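Local coordinates for protein PUF4 (Saccharomyces cerevisiae, PDB 3BWT), which binds single-stranded mRNA through the Pumilio repeats of its PUM homology domain and acts in the regulation of gene expression, at residues A[238-243]-A[247-252]; A[74-79]-A[110-115]. All coordinates share one frame; numbering follows the deposited sequence.

In the fold
From the N terminus the chain winds through successive Pumilio repeats, largely helical, and contact 2 comes first. It closes a loop of 30 residues, most of them helical, bringing helix 110-120 back beside helix 73-83, and so joins repeat 2 to repeat 3. Contact 1 lies further along, wholly within repeat 7, where it closes a tight turn of three residues and the short helix 236-240 turns back onto helix 245-253. The two follow in series, neither nested nor crossed, on opposite sides of the centre of the chain. The centres of contacts 1 and 2 are about 47 Å apart. One joins neighbouring repeats, the other two consecutive short helices within a single repeat.

Contact 1: residues A[238-243]-A[247-252]; sequences ELSIHK and NVIEKI
Leu-239 meets Ile-249 where the short helix 236-240 faces the next helix of the repeat. CB of Leu-239 lies 3.7 Å from CG1 of Ile-249, and the CD1 methyl of Ile-249 approaches the same CB at 4.0 Å. The two side chains cross at about a right angle, so the isoleucine's gamma-to-delta branch rests against the base of the leucine, with a more distant approach between their CD1 methyls. Next along the chain, Ser-240 reaches the other branch of Ile-249: its OG stands 3.5 Å from CG2. That methyl is anti to the backbone N of Ile-249, while CG1 sits beside the N (chi1 -62°), and this division sends one branch to the serine and the other to the leucine. The serine hydroxyl finds its polar partner within its own helix, in a hydrogen bond with Ala-236 O.

His-242 then marks the turn between the helices. Its ND1 accepts hydrogen bonds from the backbone N atoms of Phe-244 and Gly-245, capping the start of helix 245-253. At Lys-243 the contact becomes shallow, its backbone lying loosely beside the Asn-247 side chain.

Both segments lie in Pumilio repeat 7, where a tight turn joins two short consecutive helices, and Met-262 of helix 256-279 and Val-287 of helix 284-298 also pack on Ile-249. With no hydrogen bond joining the two segments, their direct association rests on van der Waals packing around Ile-249, whereas the local polar bonds of Ser-240 and His-242 satisfy a buried hydroxyl and fix the turn.

Contact 2: residues A[74-79]-A[110-115]; sequences EQRIVL and DEEAQI
Arg-76 and Glu-112 join in a two-pronged salt bridge between helices 73-83 and 110-120. The guanidinium presents its edge to the carboxylate, the planes 30° apart: NH2 of Arg-76 gives a fairly straight hydrogen bond to the syn lone pair of Glu-112 OE1 at 3.1 Å, and NE is paired with OE2. A bend at chi3 (64°) turns the otherwise extended arginine so that both donors face the acid. Second partners steady each end, Thr-73 OG1 for Arg-76 NH2, and Thr-109 OG1 with the backbone N of Lys-108 for Glu-112 OE1. Beside the charged pair, CG1 of Ile-77 packs at 3.7 Å against CG of Glu-112, the two side chains crossing at about a right angle; with the buried Arg-76 and Glu-112 it forms the compact part of the contact.

The segments belong to Pumilio repeats 2 and 3, and their axes run nearly parallel, 8° apart at a closest approach of 10.5 Å, as equivalent helices do when such repeats stack side by side in an alpha-solenoid.

Toward solvent the contact thins. Exposed Glu-111 only brushes Ile-77, its OE2 4.0 Å from CG2, and the same carboxylate oxygen has a long, weak ion pair with Lys-81 NZ.

Contact 1: residues A[238-243]-A[247-252]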
ATOM      1  N   GLU A 238      -9.056 -24.154 -10.905  1.00 20.72           N
ATOM      2  CA  GLU A 238      -8.488 -24.441  -9.599  1.00 20.51           C
ATOM      3  C   GLU A 238      -8.394 -23.172  -8.746  1.00 23.13           C
ATOM      4  O   GLU A 238      -8.752 -23.180  -7.570  1.00 22.05           O
ATOM      5  CB  GLU A 238      -7.118 -25.084  -9.762  1.00 27.91           C
ATOM      6  CG  GLU A 238      -6.452 -25.493  -8.464  1.00 25.65           C
ATOM      7  CD  GLU A 238      -4.936 -25.479  -8.573  1.00 38.24           C
ATOM      8  OE1 GLU A 238      -4.414 -25.461  -9.714  1.00 36.92           O
ATOM      9  OE2 GLU A 238      -4.267 -25.475  -7.517  1.00 39.21           O
ATOM     10  N   LEU A 239      -7.930 -22.082  -9.354  1.00 22.70           N
ATOM     11  CA  LEU A 239      -7.792 -20.808  -8.671  1.00 19.27           C
ATOM     12  C   LEU A 239      -9.126 -20.093  -8.524  1.00 20.27           C
ATOM     13  O   LEU A 239      -9.280 -19.219  -7.669  1.00 20.14           O
ATOM     14  CB  LEU A 239      -6.827 -19.909  -9.433  1.00 18.59           C
ATOM     15  CG  LEU A 239      -5.419 -20.465  -9.636  1.00 27.43           C
ATOM     16  CD1 LEU A 239      -4.650 -19.636 -10.653  1.00 21.79           C
ATOM     17  CD2 LEU A 239      -4.668 -20.534  -8.313  1.00 24.98           C
ATOM     18  N   SER A 240     -10.090 -20.449  -9.366  1.00 19.53           N
ATOM     19  CA  SER A 240     -11.403 -19.815  -9.305  1.00 21.52           C
ATOM     20  C   SER A 240     -12.181 -20.230  -8.059  1.00 22.65           C
ATOM     21  O   SER A 240     -13.127 -19.552  -7.648  1.00 23.02           O
ATOM     22  CB  SER A 240     -12.224 -20.124 -10.557  1.00 22.41           C
ATOM     23  OG  SER A 240     -11.853 -19.273 -11.617  1.00 28.84           O
ATOM     24  N   ILE A 241     -11.784 -21.345  -7.459  1.00 23.21           N
ATOM     25  CA  ILE A 241     -12.477 -21.852  -6.276  1.00 24.69           C
ATOM     26  C   ILE A 241     -11.593 -21.735  -5.047  1.00 21.22           C
ATOM     27  O   ILE A 241     -11.780 -22.442  -4.056  1.00 22.73           O
ATOM     28  CB  ILE A 241     -12.935 -23.308  -6.471  1.00 23.29           C
ATOM     29  CG1 ILE A 241     -11.725 -24.242  -6.491  1.00 21.31           C
ATOM     30  CG2 ILE A 241     -13.736 -23.426  -7.768  1.00 22.90           C
ATOM     31  CD1 ILE A 241     -12.075 -25.678  -6.718  1.00 17.23           C
ATOM     32  N   HIS A 242     -10.634 -20.821  -5.126  1.00 23.94           N
ATOM     33  CA  HIS A 242      -9.707 -20.556  -4.039  1.00 19.39           C
ATOM     34  C   HIS A 242     -10.013 -19.203  -3.412  1.00 19.86           C
ATOM     35  O   HIS A 242     -10.224 -18.217  -4.117  1.00 19.00           O
ATOM     36  CB  HIS A 242      -8.279 -20.581  -4.569  1.00 19.06           C
ATOM     37  CG  HIS A 242      -7.244 -20.613  -3.493  1.00 27.83           C
ATOM     38  ND1 HIS A 242      -6.770 -19.471  -2.882  1.00 26.39           N
ATOM     39  CD2 HIS A 242      -6.598 -21.651  -2.910  1.00 20.56           C
ATOM     40  CE1 HIS A 242      -5.877 -19.806  -1.967  1.00 24.23           C
ATOM     41  NE2 HIS A 242      -5.756 -21.123  -1.963  1.00 25.29           N
ATOM     42  N   LYS A 243     -10.052 -19.168  -2.084  1.00 22.53           N
ATOM     43  CA  LYS A 243     -10.345 -17.945  -1.329  1.00 21.87           C
ATOM     44  C   LYS A 243      -9.621 -16.706  -1.871  1.00 22.16           C
ATOM     45  O   LYS A 243     -10.201 -15.621  -1.983  1.00 21.01           O
ATOM     46  CB  LYS A 243      -9.948 -18.116   0.143  1.00 22.92           C
ATOM     47  CG  LYS A 243     -10.765 -19.125   0.942  1.00 47.52           C
ATOM     48  CD  LYS A 243     -10.301 -19.208   2.391  1.00 51.98           C
ATOM     49  CE  LYS A 243     -11.122 -20.234   3.172  1.00 42.84           C
ATOM     50  NZ  LYS A 243     -10.667 -20.333   4.595  1.00 55.52           N
ATOM     51  N   ASN A 247      -9.357 -13.973  -6.435  1.00 21.73           N
ATOM     52  CA  ASN A 247      -9.245 -12.518  -6.518  1.00 20.00           C
ATOM     53  C   ASN A 247      -8.486 -12.134  -7.764  1.00 18.47           C
ATOM     54  O   ASN A 247      -8.811 -11.165  -8.428  1.00 19.61           O
ATOM     55  CB  ASN A 247      -8.499 -11.960  -5.313  1.00 19.20           C
ATOM     56  CG  ASN A 247      -9.283 -12.080  -4.032  1.00 20.99           C
ATOM     57  OD1 ASN A 247      -8.713 -11.972  -2.953  1.00 23.77           O
ATOM     58  ND2 ASN A 247     -10.596 -12.306  -4.138  1.00 26.33           N
ATOM     59  N   VAL A 248      -7.455 -12.912  -8.058  1.00 18.92           N
ATOM     60  CA  VAL A 248      -6.640 -12.705  -9.236  1.00 20.23           C
ATOM     61  C   VAL A 248      -7.405 -13.089 -10.503  1.00 20.52           C
ATOM     62  O   VAL A 248      -7.405 -12.351 -11.483  1.00 20.35           O
ATOM     63  CB  VAL A 248      -5.315 -13.495  -9.144  1.00 19.02           C
ATOM     64  CG1 VAL A 248      -4.489 -13.286 -10.399  1.00 18.76           C
ATOM     65  CG2 VAL A 248      -4.525 -13.062  -7.920  1.00 17.98           C
ATOM     66  N   ILE A 249      -8.068 -14.236 -10.490  1.00 21.55           N
ATOM     67  CA  ILE A 249      -8.824 -14.641 -11.667  1.00 21.74           C
ATOM     68  C   ILE A 249      -9.822 -13.547 -12.059  1.00 22.57           C
ATOM     69  O   ILE A 249      -9.866 -13.133 -13.221  1.00 23.83           O
ATOM     70  CB  ILE A 249      -9.532 -15.990 -11.470  1.00 19.85           C
ATOM     71  CG1 ILE A 249      -8.507 -17.097 -11.225  1.00 18.45           C
ATOM     72  CG2 ILE A 249     -10.351 -16.322 -12.689  1.00 19.77           C
ATOM     73  CD1 ILE A 249      -7.735 -17.503 -12.454  1.00 17.71           C
ATOM     74  N   GLU A 250     -10.603 -13.078 -11.085  1.00 20.86           N
ATOM     75  CA  GLU A 250     -11.519 -11.947 -11.270  1.00 20.18           C
ATOM     76  C   GLU A 250     -10.828 -10.683 -11.776  1.00 22.14           C
ATOM     77  O   GLU A 250     -11.371  -9.947 -12.605  1.00 22.16           O
ATOM     78  CB  GLU A 250     -12.211 -11.607  -9.951  1.00 23.12           C
ATOM     79  CG  GLU A 250     -13.560 -12.270  -9.748  1.00 31.48           C
ATOM     80  CD  GLU A 250     -14.529 -11.364  -9.011  1.00 36.16           C
ATOM     81  OE1 GLU A 250     -14.147 -10.209  -8.707  1.00 50.62           O
ATOM     82  OE2 GLU A 250     -15.668 -11.799  -8.742  1.00 32.35           O
ATOM     83  N   LYS A 251      -9.640 -10.417 -11.253  1.00 19.94           N
ATOM     84  CA  LYS A 251      -8.892  -9.243 -11.663  1.00 20.03           C
ATOM     85  C   LYS A 251      -8.617  -9.309 -13.163  1.00 20.28           C
ATOM     86  O   LYS A 251      -8.794  -8.327 -13.881  1.00 20.96           O
ATOM     87  CB  LYS A 251      -7.580  -9.149 -10.890  1.00 18.12           C
ATOM     88  CG  LYS A 251      -6.750  -7.954 -11.293  1.00 18.14           C
ATOM     89  CD  LYS A 251      -7.562  -6.692 -11.155  1.00 17.04           C
ATOM     90  CE  LYS A 251      -6.756  -5.490 -11.547  1.00 17.59           C
ATOM     91  NZ  LYS A 251      -7.423  -4.235 -11.099  1.00 18.26           N
ATOM     92  N   ILE A 252      -8.185 -10.478 -13.619  1.00 19.33           N
ATOM     93  CA  ILE A 252      -7.947 -10.742 -15.033  1.00 21.04           C
ATOM     94  C   ILE A 252      -9.247 -10.699 -15.850  1.00 25.30           C
ATOM     95  O   ILE A 252      -9.289 -10.111 -16.936  1.00 23.26           O
ATOM     96  CB  ILE A 252      -7.252 -12.100 -15.225  1.00 18.82           C
ATOM     97  CG1 ILE A 252      -5.820 -12.043 -14.703  1.00 17.25           C
ATOM     98  CG2 ILE A 252      -7.258 -12.496 -16.683  1.00 21.02           C
ATOM     99  CD1 ILE A 252      -5.258 -13.394 -14.306  1.00 17.94           C
TER

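Contact 2: residues A[74-79]-A[110-115]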
ATOM      1  N   GLU A  74      18.939  24.924   8.206  1.00 22.96           N
ATOM      2  CA  GLU A  74      20.012  24.653   9.141  1.00 22.97           C
ATOM      3  C   GLU A  74      19.443  23.914  10.344  1.00 26.57           C
ATOM      4  O   GLU A  74      19.981  22.892  10.775  1.00 22.72           O
ATOM      5  CB  GLU A  74      20.706  25.945   9.583  1.00 24.37           C
ATOM      6  CG  GLU A  74      21.619  26.567   8.522  1.00 30.44           C
ATOM      7  CD  GLU A  74      20.844  27.106   7.325  1.00 39.45           C
ATOM      8  OE1 GLU A  74      19.924  27.931   7.531  1.00 32.57           O
ATOM      9  OE2 GLU A  74      21.157  26.710   6.177  1.00 45.07           O
ATOM     10  N   GLN A  75      18.347  24.434  10.882  1.00 27.17           N
ATOM     11  CA  GLN A  75      17.752  23.853  12.073  1.00 19.03           C
ATOM     12  C   GLN A  75      17.198  22.469  11.772  1.00 19.10           C
ATOM     13  O   GLN A  75      17.404  21.525  12.537  1.00 19.10           O
ATOM     14  CB  GLN A  75      16.660  24.764  12.603  1.00 18.09           C
ATOM     15  CG  GLN A  75      17.178  26.014  13.259  1.00 17.75           C
ATOM     16  CD  GLN A  75      16.130  27.102  13.339  1.00 18.04           C
ATOM     17  OE1 GLN A  75      15.267  27.212  12.465  1.00 19.37           O
ATOM     18  NE2 GLN A  75      16.204  27.919  14.382  1.00 16.75           N
ATOM     19  N   ARG A  76      16.513  22.349  10.643  1.00 18.55           N
ATOM     20  CA  ARG A  76      15.947  21.078  10.241  1.00 19.32           C
ATOM     21  C   ARG A  76      17.016  20.000  10.175  1.00 23.59           C
ATOM     22  O   ARG A  76      16.788  18.859  10.593  1.00 26.88           O
ATOM     23  CB  ARG A  76      15.246  21.193   8.892  1.00 23.45           C
ATOM     24  CG  ARG A  76      14.398  19.978   8.563  1.00 22.73           C
ATOM     25  CD  ARG A  76      13.528  20.196   7.334  1.00 29.42           C
ATOM     26  NE  ARG A  76      14.343  20.381   6.141  1.00 30.86           N
ATOM     27  CZ  ARG A  76      14.474  21.533   5.499  1.00 30.59           C
ATOM     28  NH1 ARG A  76      13.818  22.605   5.925  1.00 33.43           N
ATOM     29  NH2 ARG A  76      15.253  21.607   4.427  1.00 32.70           N
ATOM     30  N   ILE A  77      18.182  20.356   9.651  1.00 20.76           N
ATOM     31  CA  ILE A  77      19.275  19.398   9.528  1.00 21.70           C
ATOM     32  C   ILE A  77      19.780  18.929  10.888  1.00 23.32           C
ATOM     33  O   ILE A  77      20.246  17.792  11.029  1.00 27.04           O
ATOM     34  CB  ILE A  77      20.427  19.963   8.673  1.00 22.07           C
ATOM     35  CG1 ILE A  77      19.904  20.265   7.269  1.00 30.42           C
ATOM     36  CG2 ILE A  77      21.561  18.967   8.577  1.00 20.01           C
ATOM     37  CD1 ILE A  77      20.803  21.125   6.437  1.00 27.07           C
ATOM     38  N   VAL A  78      19.672  19.795  11.892  1.00 19.81           N
ATOM     39  CA  VAL A  78      20.092  19.440  13.236  1.00 22.22           C
ATOM     40  C   VAL A  78      19.089  18.474  13.853  1.00 23.73           C
ATOM     41  O   VAL A  78      19.470  17.484  14.484  1.00 24.54           O
ATOM     42  CB  VAL A  78      20.255  20.681  14.145  1.00 22.23           C
ATOM     43  CG1 VAL A  78      20.501  20.258  15.598  1.00 17.53           C
ATOM     44  CG2 VAL A  78      21.376  21.570  13.638  1.00 17.16           C
ATOM     45  N   LEU A  79      17.804  18.764  13.677  1.00 20.29           N
ATOM     46  CA  LEU A  79      16.765  17.873  14.169  1.00 19.44           C
ATOM     47  C   LEU A  79      16.914  16.501  13.528  1.00 23.05           C
ATOM     48  O   LEU A  79      16.728  15.472  14.191  1.00 25.66           O
ATOM     49  CB  LEU A  79      15.372  18.441  13.902  1.00 18.36           C
ATOM     50  CG  LEU A  79      15.046  19.734  14.651  1.00 20.07           C
ATOM     51  CD1 LEU A  79      13.561  20.082  14.568  1.00 18.64           C
ATOM     52  CD2 LEU A  79      15.498  19.641  16.100  1.00 18.50           C
ATOM     53  N   ASP A 110      20.037  17.313  -0.180  1.00 39.74           N
ATOM     54  CA  ASP A 110      20.376  15.935  -0.499  1.00 46.40           C
ATOM     55  C   ASP A 110      21.216  15.337   0.618  1.00 46.25           C
ATOM     56  O   ASP A 110      21.300  14.119   0.771  1.00 48.09           O
ATOM     57  CB  ASP A 110      21.110  15.852  -1.835  1.00 47.46           C
ATOM     58  CG  ASP A 110      20.192  16.107  -3.009  1.00 85.71           C
ATOM     59  OD1 ASP A 110      18.957  16.109  -2.802  1.00 85.52           O
ATOM     60  OD2 ASP A 110      20.707  16.283  -4.140  1.00 65.35           O
ATOM     61  N   GLU A 111      21.842  16.207   1.398  1.00 39.30           N
ATOM     62  CA  GLU A 111      22.543  15.777   2.597  1.00 45.17           C
ATOM     63  C   GLU A 111      21.530  15.215   3.592  1.00 43.39           C
ATOM     64  O   GLU A 111      21.796  14.237   4.295  1.00 38.43           O
ATOM     65  CB  GLU A 111      23.297  16.959   3.208  1.00 44.32           C
ATOM     66  CG  GLU A 111      23.320  16.976   4.728  1.00 33.98           C
ATOM     67  CD  GLU A 111      24.058  18.183   5.276  1.00 56.26           C
ATOM     68  OE1 GLU A 111      23.951  19.274   4.659  1.00 44.57           O
ATOM     69  OE2 GLU A 111      24.747  18.034   6.318  1.00 36.39           O
ATOM     70  N   GLU A 112      20.367  15.859   3.639  1.00 39.29           N
ATOM     71  CA  GLU A 112      19.264  15.438   4.482  1.00 34.16           C
ATOM     72  C   GLU A 112      18.745  14.079   4.055  1.00 33.37           C
ATOM     73  O   GLU A 112      18.325  13.280   4.893  1.00 27.70           O
ATOM     74  CB  GLU A 112      18.119  16.442   4.384  1.00 35.16           C
ATOM     75  CG  GLU A 112      18.193  17.592   5.359  1.00 33.04           C
ATOM     76  CD  GLU A 112      17.145  18.649   5.066  1.00 36.94           C
ATOM     77  OE1 GLU A 112      17.187  19.261   3.975  1.00 28.76           O
ATOM     78  OE2 GLU A 112      16.279  18.868   5.933  1.00 42.03           O
ATOM     79  N   ALA A 113      18.746  13.833   2.747  1.00 31.65           N
ATOM     80  CA  ALA A 113      18.228  12.579   2.211  1.00 26.44           C
ATOM     81  C   ALA A 113      19.215  11.462   2.459  1.00 30.73           C
ATOM     82  O   ALA A 113      18.826  10.330   2.753  1.00 35.02           O
ATOM     83  CB  ALA A 113      17.933  12.701   0.733  1.00 26.54           C
ATOM     84  N   GLN A 114      20.498  11.778   2.346  1.00 30.71           N
ATOM     85  CA  GLN A 114      21.521  10.780   2.605  1.00 31.07           C
ATOM     86  C   GLN A 114      21.515  10.350   4.063  1.00 26.55           C
ATOM     87  O   GLN A 114      21.658   9.170   4.361  1.00 32.52           O
ATOM     88  CB  GLN A 114      22.902  11.272   2.175  1.00 34.97           C
ATOM     89  CG  GLN A 114      23.167  11.044   0.701  1.00 39.49           C
ATOM     90  CD  GLN A 114      22.629   9.701   0.231  1.00 55.55           C
ATOM     91  OE1 GLN A 114      21.843   9.637  -0.717  1.00 57.00           O
ATOM     92  NE2 GLN A 114      23.041   8.622   0.902  1.00 38.91           N
ATOM     93  N   ILE A 115      21.326  11.303   4.969  1.00 22.17           N
ATOM     94  CA  ILE A 115      21.194  10.981   6.388  1.00 25.16           C
ATOM     95  C   ILE A 115      19.985  10.078   6.659  1.00 24.43           C
ATOM     96  O   ILE A 115      20.039   9.186   7.509  1.00 20.49           O
ATOM     97  CB  ILE A 115      21.113  12.254   7.264  1.00 24.84           C
ATOM     98  CG1 ILE A 115      22.473  12.957   7.317  1.00 23.96           C
ATOM     99  CG2 ILE A 115      20.635  11.918   8.670  1.00 23.06           C
ATOM    100  CD1 ILE A 115      22.450  14.299   8.031  1.00 23.77           C
TER